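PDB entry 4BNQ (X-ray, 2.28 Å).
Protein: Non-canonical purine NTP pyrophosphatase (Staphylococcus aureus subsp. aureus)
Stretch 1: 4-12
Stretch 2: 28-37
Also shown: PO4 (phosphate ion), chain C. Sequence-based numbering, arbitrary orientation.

Stretch 1 4-12: IVIASNNQG
Stretch 2, residues 28-37: GISELIPDFD

Stretch 1 enters in a beta strand that began earlier in the chain and takes in Ile-4, Val-5 and Ile-6 (phi/psi -111/117). It then loosens into a loop and starts a helix at Gln-11. Stretch 2 meets it at Gly-28 (-77/148), coils into a weakly bonded helix over about Ile-29 (-58/-29) to Leu-32, and closes with a type I turn from Ile-33 to Phe-36 (-45/128). Ile-29 O accepts from Leu-32 N at 2.9 Å and from Ile-33 N at 2.7 Å. The surface buried between the stretches, both sides summed, is 471 Å².

The register is parallel. Ile-6 CA bridges to Gly-28 CA at 5.0 Å, and Ala-7 CA lies 4.9 Å from Ile-29 CA. Ile-29 N donates to Ile-6 O at 2.8 Å. Ser-8 N gives the same Ile-6 O a weak bond, also at 2.8 Å. Beyond this the chains spread, and Asn-9 CA is 6.1 Å from Ser-30 CA.

Ile-29 is the main bump. Its CB points toward stretch 1, with chi1 t and chi2 p (67°). It fills a hollow lined by Val-5, Ala-7, Ser-8 and Asn-9. Ile-29 CB sits 3.8 Å from Ala-7 CA. The two branches part. Ile-29 CG2 lies 3.3 Å from Ser-8 O. Ile-29 CG2 is also 3.4 Å from Asn-9 OD1. Ile-29 CD1 lies 4.3 Å from Val-5 CG1. Val-5, chi1 t, also meets Leu-32: Leu-32 CD1 is 4.0 Å from Val-5 CG1.

Phe-36 is the second bump. Its CB points toward stretch 1, with chi1 t and chi2 58°. Phe-36 CE2 packs 4.0 Å from Ala-7 CB and 3.9 Å from Ala-7 O. Asn-9 OD1 lies at the ring edge, near its plane, and 3.5 Å from Phe-36 CB.

Asn-9 leaves the backbone sideways, with chi1 m and chi2 -33°, and its end reaches stretch 2. Asn-9 ND2 donates to Phe-36 O at 2.8 Å. Water 2 donates to Asn-9 OD1 at 2.8 Å and to Pro-34 O at 2.7 Å. The amide thus ties the loop to the turn, which is itself closed by Phe-36 N to Ile-33 O at 2.9 Å.

Gln-11, m, m, chi3 -24°, likewise bends its end inward. Gln-11 NE2 donates to Ser-30 OG at 3.0 Å; Ser-30 is p. Water 1 fills the gap nearby: it donates to Ser-8 O at 2.7 Å and accepts from Ser-30 N at 3.0 Å.

Ser-8 turns its CB away from stretch 2, chi1 t. Ser-8 OG donates to phosphate O1 at a very short 2.5 Å.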

ATOM      1  N   ILE A   4       2.142 -22.103  -4.315  1.00 33.55           N
ATOM      2  CA  ILE A   4       1.020 -21.280  -4.737  1.00 34.05           C
ATOM      3  C   ILE A   4       0.780 -21.379  -6.249  1.00 28.82           C
ATOM      4  O   ILE A   4       1.705 -21.222  -7.054  1.00 28.33           O
ATOM      5  CB  ILE A   4       1.172 -19.819  -4.255  1.00 34.86           C
ATOM      6  CG1 ILE A   4      -0.135 -19.059  -4.459  1.00 35.34           C
ATOM      7  CG2 ILE A   4       2.324 -19.129  -4.955  1.00 30.61           C
ATOM      8  CD1 ILE A   4      -0.136 -17.699  -3.808  1.00 31.86           C
ATOM      9  N   VAL A   5      -0.455 -21.692  -6.629  1.00 27.55           N
ATOM     10  CA  VAL A   5      -0.808 -21.791  -8.036  1.00 24.43           C
ATOM     11  C   VAL A   5      -1.386 -20.460  -8.495  1.00 24.81           C
ATOM     12  O   VAL A   5      -2.335 -19.924  -7.897  1.00 21.85           O
ATOM     13  CB  VAL A   5      -1.816 -22.916  -8.280  1.00 27.65           C
ATOM     14  CG1 VAL A   5      -2.249 -22.944  -9.756  1.00 22.15           C
ATOM     15  CG2 VAL A   5      -1.224 -24.279  -7.834  1.00 20.89           C
ATOM     16  N   ILE A   6      -0.800 -19.906  -9.545  1.00 20.46           N
ATOM     17  CA  ILE A   6      -1.282 -18.631 -10.054  1.00 21.86           C
ATOM     18  C   ILE A   6      -1.953 -18.773 -11.428  1.00 21.29           C
ATOM     19  O   ILE A   6      -1.318 -19.164 -12.415  1.00 20.43           O
ATOM     20  CB  ILE A   6      -0.149 -17.621 -10.134  1.00 22.34           C
ATOM     21  CG1 ILE A   6       0.550 -17.528  -8.760  1.00 27.25           C
ATOM     22  CG2 ILE A   6      -0.686 -16.275 -10.582  1.00 17.81           C
ATOM     23  CD1 ILE A   6       1.781 -16.714  -8.775  1.00 24.49           C
ATOM     24  N   ALA A   7      -3.241 -18.450 -11.482  1.00 20.01           N
ATOM     25  CA  ALA A   7      -4.030 -18.656 -12.690  1.00 22.37           C
ATOM     26  C   ALA A   7      -3.847 -17.469 -13.633  1.00 24.80           C
ATOM     27  O   ALA A   7      -4.787 -16.725 -13.927  1.00 25.45           O
ATOM     28  CB  ALA A   7      -5.468 -18.844 -12.349  1.00 19.67           C
ATOM     29  N   SER A   8      -2.618 -17.288 -14.097  1.00 22.66           N
ATOM     30  CA  SER A   8      -2.327 -16.246 -15.050  1.00 22.63           C
ATOM     31  C   SER A   8      -1.447 -16.810 -16.137  1.00 28.24           C
ATOM     32  O   SER A   8      -0.510 -17.581 -15.837  1.00 22.60           O
ATOM     33  CB  SER A   8      -1.598 -15.095 -14.369  1.00 25.36           C
ATOM     34  OG  SER A   8      -1.311 -14.093 -15.324  1.00 23.35           O
ATOM     35  N   ASN A   9      -1.758 -16.426 -17.383  1.00 25.28           N
ATOM     36  CA  ASN A   9      -0.999 -16.829 -18.573  1.00 27.91           C
ATOM     37  C   ASN A   9       0.131 -15.857 -18.844  1.00 28.86           C
ATOM     38  O   ASN A   9       0.904 -16.036 -19.784  1.00 27.71           O
ATOM     39  CB  ASN A   9      -1.886 -16.850 -19.827  1.00 27.33           C
ATOM     40  CG  ASN A   9      -2.852 -18.020 -19.845  1.00 29.32           C
ATOM     41  OD1 ASN A   9      -2.548 -19.103 -19.341  1.00 30.54           O
ATOM     42  ND2 ASN A   9      -4.027 -17.805 -20.421  1.00 30.17           N
ATOM     43  N   ASN A  10       0.204 -14.802 -18.044  1.00 23.49           N
ATOM     44  CA  ASN A  10       1.165 -13.748 -18.308  1.00 23.12           C
ATOM     45  C   ASN A  10       2.484 -14.081 -17.614  1.00 25.06           C
ATOM     46  O   ASN A  10       2.571 -14.090 -16.386  1.00 22.05           O
ATOM     47  CB  ASN A  10       0.603 -12.405 -17.844  1.00 27.39           C
ATOM     48  CG  ASN A  10       1.493 -11.225 -18.211  1.00 29.87           C
ATOM     49  OD1 ASN A  10       2.704 -11.240 -17.984  1.00 32.52           O
ATOM     50  ND2 ASN A  10       0.885 -10.184 -18.760  1.00 27.87           N
ATOM     51  N   GLN A  11       3.510 -14.360 -18.411  1.00 28.09           N
ATOM     52  CA  GLN A  11       4.799 -14.788 -17.872  1.00 28.69           C
ATOM     53  C   GLN A  11       5.502 -13.681 -17.098  1.00 30.00           C
ATOM     54  O   GLN A  11       6.278 -13.968 -16.185  1.00 26.73           O
ATOM     55  CB  GLN A  11       5.699 -15.351 -18.985  1.00 28.06           C
ATOM     56  CG  GLN A  11       5.121 -16.595 -19.661  1.00 32.23           C
ATOM     57  CD  GLN A  11       5.042 -17.787 -18.716  1.00 32.16           C
ATOM     58  OE1 GLN A  11       5.782 -17.863 -17.725  1.00 29.93           O
ATOM     59  NE2 GLN A  11       4.139 -18.718 -19.010  1.00 29.21           N
ATOM     60  N   GLY A  12       5.216 -12.429 -17.458  1.00 29.04           N
ATOM     61  CA  GLY A  12       5.727 -11.276 -16.734  1.00 26.20           C
ATOM     62  C   GLY A  12       5.181 -11.245 -15.319  1.00 29.24           C
ATOM     63  O   GLY A  12       5.945 -11.074 -14.361  1.00 27.37           O
ATOM     64  N   GLY A  28       2.982 -21.301 -12.110  1.00 22.53           N
ATOM     65  CA  GLY A  28       2.154 -20.585 -13.066  1.00 22.81           C
ATOM     66  C   GLY A  28       1.171 -21.556 -13.716  1.00 24.34           C
ATOM     67  O   GLY A  28       1.499 -22.724 -13.903  1.00 22.88           O
ATOM     68  N   ILE A  29      -0.022 -21.087 -14.069  1.00 23.68           N
ATOM     69  CA  ILE A  29      -1.019 -21.982 -14.650  1.00 25.81           C
ATOM     70  C   ILE A  29      -0.538 -22.673 -15.929  1.00 28.41           C
ATOM     71  O   ILE A  29      -0.960 -23.796 -16.223  1.00 25.91           O
ATOM     72  CB  ILE A  29      -2.339 -21.263 -14.921  1.00 24.61           C
ATOM     73  CG1 ILE A  29      -3.468 -22.284 -15.012  1.00 23.52           C
ATOM     74  CG2 ILE A  29      -2.249 -20.418 -16.192  1.00 22.45           C
ATOM     75  CD1 ILE A  29      -3.746 -22.967 -13.735  1.00 21.35           C
ATOM     76  N   SER A  30       0.357 -22.027 -16.679  1.00 24.20           N
ATOM     77  CA  SER A  30       0.842 -22.645 -17.918  1.00 26.82           C
ATOM     78  C   SER A  30       1.523 -23.993 -17.686  1.00 26.76           C
ATOM     79  O   SER A  30       1.640 -24.797 -18.608  1.00 26.52           O
ATOM     80  CB  SER A  30       1.738 -21.688 -18.716  1.00 23.99           C
ATOM     81  OG  SER A  30       2.819 -21.209 -17.938  1.00 31.53           O
ATOM     82  N   GLU A  31       1.965 -24.249 -16.456  1.00 25.08           N
ATOM     83  CA  GLU A  31       2.553 -25.539 -16.137  1.00 24.31           C
ATOM     84  C   GLU A  31       1.497 -26.634 -16.017  1.00 24.18           C
ATOM     85  O   GLU A  31       1.758 -27.793 -16.323  1.00 27.67           O
ATOM     86  CB  GLU A  31       3.352 -25.448 -14.836  1.00 29.53           C
ATOM     87  CG  GLU A  31       4.650 -24.654 -14.939  1.00 30.28           C
ATOM     88  CD  GLU A  31       5.418 -24.608 -13.619  1.00 32.25           C
ATOM     89  OE1 GLU A  31       5.894 -25.668 -13.147  1.00 35.48           O
ATOM     90  OE2 GLU A  31       5.541 -23.504 -13.045  1.00 30.60           O
ATOM     91  N   LEU A  32       0.312 -26.258 -15.546  1.00 24.15           N
ATOM     92  CA  LEU A  32      -0.768 -27.201 -15.273  1.00 24.48           C
ATOM     93  C   LEU A  32      -1.809 -27.253 -16.405  1.00 31.34           C
ATOM     94  O   LEU A  32      -2.320 -28.322 -16.754  1.00 25.82           O
ATOM     95  CB  LEU A  32      -1.455 -26.808 -13.973  1.00 20.83           C
ATOM     96  CG  LEU A  32      -0.514 -26.686 -12.767  1.00 28.66           C
ATOM     97  CD1 LEU A  32      -1.303 -26.397 -11.509  1.00 22.68           C
ATOM     98  CD2 LEU A  32       0.297 -27.985 -12.584  1.00 25.47           C
ATOM     99  N   ILE A  33      -2.131 -26.086 -16.960  1.00 25.13           N
ATOM    100  CA  ILE A  33      -3.081 -25.981 -18.061  1.00 26.51           C
ATOM    101  C   ILE A  33      -2.505 -25.020 -19.092  1.00 26.94           C
ATOM    102  O   ILE A  33      -2.831 -23.823 -19.087  1.00 25.15           O
ATOM    103  CB  ILE A  33      -4.438 -25.400 -17.602  1.00 28.75           C
ATOM    104  CG1 ILE A  33      -4.943 -26.066 -16.314  1.00 21.55           C
ATOM    105  CG2 ILE A  33      -5.480 -25.510 -18.730  1.00 24.76           C
ATOM    106  CD1 ILE A  33      -6.242 -25.467 -15.819  1.00 21.76           C
ATOM    107  N   PRO A  34      -1.627 -25.540 -19.969  1.00 26.85           N
ATOM    108  CA  PRO A  34      -0.902 -24.745 -20.970  1.00 30.36           C
ATOM    109  C   PRO A  34      -1.831 -23.898 -21.856  1.00 36.38           C
ATOM    110  O   PRO A  34      -1.434 -22.830 -22.356  1.00 37.82           O
ATOM    111  CB  PRO A  34      -0.191 -25.818 -21.811  1.00 34.17           C
ATOM    112  CG  PRO A  34      -0.017 -26.986 -20.856  1.00 29.81           C
ATOM    113  CD  PRO A  34      -1.300 -26.978 -20.066  1.00 30.05           C
ATOM    114  N   ASP A  35      -3.063 -24.358 -22.040  1.00 28.63           N
ATOM    115  CA  ASP A  35      -4.006 -23.606 -22.856  1.00 32.72           C
ATOM    116  C   ASP A  35      -5.155 -23.011 -22.061  1.00 31.46           C
ATOM    117  O   ASP A  35      -6.245 -22.798 -22.595  1.00 30.56           O
ATOM    118  CB  ASP A  35      -4.525 -24.468 -24.005  1.00 39.70           C
ATOM    119  CG  ASP A  35      -3.422 -24.836 -24.984  1.00 47.30           C
ATOM    120  OD1 ASP A  35      -2.679 -23.921 -25.438  1.00 47.87           O
ATOM    121  OD2 ASP A  35      -3.285 -26.041 -25.274  1.00 50.92           O
ATOM    122  N   PHE A  36      -4.898 -22.741 -20.785  1.00 24.91           N
ATOM    123  CA  PHE A  36      -5.824 -21.984 -19.959  1.00 26.36           C
ATOM    124  C   PHE A  36      -6.331 -20.776 -20.739  1.00 30.55           C
ATOM    125  O   PHE A  36      -5.544 -19.988 -21.281  1.00 28.56           O
ATOM    126  CB  PHE A  36      -5.091 -21.471 -18.719  1.00 23.54           C
ATOM    127  CG  PHE A  36      -6.000 -20.988 -17.629  1.00 24.02           C
ATOM    128  CD1 PHE A  36      -6.946 -21.835 -17.068  1.00 24.66           C
ATOM    129  CD2 PHE A  36      -5.883 -19.711 -17.131  1.00 23.31           C
ATOM    130  CE1 PHE A  36      -7.770 -21.390 -16.052  1.00 22.12           C
ATOM    131  CE2 PHE A  36      -6.702 -19.266 -16.111  1.00 21.74           C
ATOM    132  CZ  PHE A  36      -7.644 -20.105 -15.572  1.00 22.15           C
ATOM    133  N   ASP A  37      -7.643 -20.620 -20.795  1.00 29.48           N
ATOM    134  CA  ASP A  37      -8.224 -19.537 -21.577  1.00 33.17           C
ATOM    135  C   ASP A  37      -9.609 -19.219 -21.021  1.00 31.84           C
ATOM    136  O   ASP A  37     -10.598 -19.827 -21.423  1.00 35.81           O
ATOM    137  CB  ASP A  37      -8.319 -19.960 -23.051  1.00 31.92           C
ATOM    138  CG  ASP A  37      -8.861 -18.857 -23.942  1.00 37.39           C
ATOM    139  OD1 ASP A  37      -9.089 -17.734 -23.435  1.00 34.20           O
ATOM    140  OD2 ASP A  37      -9.032 -19.098 -25.162  1.00 39.29           O
TER
HETATM  141  P   PO4 C 800      -3.766 -12.843 -17.348  1.00 32.85           P
HETATM  142  O1  PO4 C 800      -3.319 -12.773 -15.886  1.00 29.65           O
HETATM  143  O2  PO4 C 800      -3.003 -11.822 -18.159  1.00 35.86           O
HETATM  144  O3  PO4 C 800      -5.247 -12.516 -17.419  1.00 37.39           O
HETATM  145  O4  PO4 C 800      -3.529 -14.219 -17.902  1.00 29.01           O
HETATM  146  O   HOH W   1       1.488 -19.239 -16.434  1.00 22.88           O
HETATM  147  O   HOH W   2      -0.783 -20.730 -20.844  1.00 32.02           O